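Local structure of glyoxalase family protein (1ZSW) at residues K128-T133 / P139-E144. The protein binds a zinc ion and, as a member of the glyoxalase/dioxygenase superfamily, probably acts as a metal-dependent enzyme whose reaction is unknown. Numbering follows the deposited sequence. Where two conformers were deposited one is given.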
loop_
_atom_site.group_PDB
_atom_site.type_symbol
_atom_site.label_atom_id
_atom_site.label_comp_id
_atom_site.label_asym_id
_atom_site.label_seq_id
_atom_site.Cartn_x
_atom_site.Cartn_y
_atom_site.Cartn_z
ATOM N N LYS A 128 9.259 -16.827 7.624
ATOM C CA LYS A 128 8.169 -17.720 7.237
ATOM C C LYS A 128 7.809 -17.549 5.769
ATOM O O LYS A 128 7.548 -16.433 5.312
ATOM C CB LYS A 128 6.965 -17.503 8.155
ATOM C CG LYS A 128 5.739 -18.338 7.792
ATOM C CD LYS A 128 4.726 -18.313 8.934
ATOM C CE LYS A 128 3.377 -18.896 8.508
ATOM N NZ LYS A 128 3.403 -20.369 8.395
ATOM N N HIS A 129 7.811 -18.637 4.999
ATOM C CA HIS A 129 7.547 -18.533 3.562
ATOM C C HIS A 129 7.041 -19.844 3.010
ATOM O O HIS A 129 7.268 -20.905 3.609
ATOM C CB HIS A 129 8.793 -18.108 2.778
ATOM C CG HIS A 129 9.904 -19.113 2.826
ATOM N ND1 HIS A 129 10.677 -19.293 3.944
ATOM C CD2 HIS A 129 10.350 -20.000 1.909
ATOM C CE1 HIS A 129 11.567 -20.245 3.718
ATOM N NE2 HIS A 129 11.393 -20.689 2.489
ATOM N N SER A 130 6.369 -19.739 1.872
ATOM C CA SER A 130 5.730 -20.855 1.185
ATOM C C SER A 130 6.731 -21.516 0.259
ATOM O O SER A 130 7.912 -21.150 0.225
ATOM C CB SER A 130 4.516 -20.333 0.404
ATOM O OG SER A 130 4.865 -19.662 -0.815
ATOM N N GLU A 131 6.290 -22.545 -0.468
ATOM C CA GLU A 131 7.063 -22.981 -1.601
ATOM C C GLU A 131 6.606 -22.189 -2.808
ATOM O O GLU A 131 5.621 -21.436 -2.728
ATOM C CB GLU A 131 6.854 -24.494 -1.828
ATOM C CG GLU A 131 7.330 -25.317 -0.646
ATOM C CD GLU A 131 8.839 -25.310 -0.495
ATOM O OE1 GLU A 131 9.531 -25.479 -1.518
ATOM O OE2 GLU A 131 9.327 -25.144 0.650
ATOM N N MET A 132 7.289 -22.362 -3.931
ATOM C CA MET A 132 6.913 -21.700 -5.168
ATOM C C MET A 132 5.460 -21.984 -5.525
ATOM O O MET A 132 5.017 -23.122 -5.505
ATOM C CB MET A 132 7.829 -22.132 -6.303
ATOM C CG MET A 132 9.290 -21.738 -6.101
ATOM S SD MET A 132 9.522 -19.971 -6.413
ATOM C CE MET A 132 9.627 -20.003 -8.205
ATOM N N THR A 133 4.715 -20.950 -5.851
ATOM C CA THR A 133 3.267 -21.121 -6.070
ATOM C C THR A 133 2.741 -20.171 -7.154
ATOM O O THR A 133 3.517 -19.655 -7.970
ATOM C CB THR A 133 2.497 -21.057 -4.696
ATOM O OG1 THR A 133 1.115 -21.449 -4.850
ATOM C CG2 THR A 133 2.601 -19.628 -4.032
ATOM N N PRO A 139 3.376 -16.310 -11.153
ATOM C CA PRO A 139 4.263 -17.064 -10.286
ATOM C C PRO A 139 4.559 -16.269 -9.018
ATOM O O PRO A 139 4.718 -15.064 -9.089
ATOM C CB PRO A 139 5.541 -17.261 -11.137
ATOM C CG PRO A 139 5.157 -16.905 -12.521
ATOM C CD PRO A 139 3.938 -16.058 -12.489
ATOM N N ALA A 140 4.594 -16.939 -7.885
ATOM C CA ALA A 140 4.582 -16.264 -6.585
ATOM C C ALA A 140 5.299 -17.023 -5.475
ATOM O O ALA A 140 5.487 -18.265 -5.552
ATOM C CB ALA A 140 3.117 -16.021 -6.179
ATOM N N LEU A 141 5.658 -16.293 -4.412
ATOM C CA LEU A 141 6.170 -16.873 -3.195
ATOM C C LEU A 141 5.564 -16.140 -2.036
ATOM O O LEU A 141 5.800 -14.932 -1.885
ATOM C CB LEU A 141 7.715 -16.762 -3.140
ATOM C CG LEU A 141 8.504 -17.349 -1.976
ATOM C CD1 LEU A 141 8.471 -18.900 -1.933
ATOM C CD2 LEU A 141 9.971 -16.867 -2.049
ATOM N N GLN A 142 4.751 -16.836 -1.258
ATOM C CA GLN A 142 4.109 -16.224 -0.101
ATOM C C GLN A 142 5.046 -16.153 1.083
ATOM O O GLN A 142 5.877 -17.027 1.297
ATOM C CB GLN A 142 2.843 -16.996 0.313
ATOM C CG GLN A 142 1.726 -16.918 -0.690
ATOM C CD GLN A 142 0.559 -17.820 -0.308
ATOM O OE1 GLN A 142 0.446 -18.267 0.834
ATOM N NE2 GLN A 142 -0.301 -18.094 -1.267
ATOM N N PHE A 143 4.940 -15.092 1.877
ATOM C CA PHE A 143 5.717 -15.029 3.111
ATOM C C PHE A 143 5.014 -14.155 4.167
ATOM O O PHE A 143 3.989 -13.543 3.874
ATOM C CB PHE A 143 7.161 -14.540 2.832
ATOM C CG PHE A 143 7.259 -13.089 2.388
ATOM C CD1 PHE A 143 7.699 -12.141 3.289
ATOM C CD2 PHE A 143 6.988 -12.720 1.086
ATOM C CE1 PHE A 143 7.856 -10.798 2.888
ATOM C CE2 PHE A 143 7.110 -11.367 0.663
ATOM C CZ PHE A 143 7.564 -10.423 1.585
ATOM N N GLU A 144 5.506 -14.172 5.394
ATOM C CA GLU A 144 4.947 -13.368 6.487
ATOM C C GLU A 144 6.052 -12.718 7.281
ATOM O O GLU A 144 7.141 -13.290 7.434
ATOM C CB GLU A 144 4.126 -14.233 7.436
ATOM C CG GLU A 144 2.973 -14.923 6.812
ATOM C CD GLU A 144 2.055 -15.624 7.827
ATOM O OE1 GLU A 144 2.182 -15.439 9.055
ATOM O OE2 GLU A 144 1.188 -16.353 7.336
HETATM O O HOH W 1 8.652 -14.482 9.328
#
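The flat rings of H129 and F143 rise from a non-hydrogen-bonded pair of an antiparallel beta hairpin at the border of a sheet in this glyoxalase-fold protein, their CB atoms 3.9 Å apart. At the edge of the imidazole, near its plane, lies CD1 of L141, 4.4 Å from H129 CD2, while ND1 turns to the carbonyl of V127. The phenyl ring has O of L141 in plane at its edge and leans away from 128-133 to meet F122 of helix 112-124. M132 packs against L115 and H116 of the same helix; these nonpolar side chains suit the side of the hairpin that faces it. On the other face the aliphatic part of K128 runs alongside E144, CE 3.6 Å from OE2, but NZ stays 4.7 Å from that oxygen; the opposite charges probably attract without a direct salt bridge.

Between H129 and T133 the register slips by one residue, and S130 bridges the intervening loop. Its backbone N gives a bond to O of Q142 (2.8 Å), and chi1 of 77°, which sets OG between backbone N and carbonyl carbon, lets the hydroxyl take the place of S130's own carbonyl, which lies instead against CD1 of L141, as acceptor for N of Q142; OG also donates to O of E131 at 2.7 Å. A small hydroxyl residue suits this place, being short enough to reach both backbones. Beyond it T133 and A140 pair again through two backbone bonds, and CG2 of T133 rests 3.5 Å from O of A140.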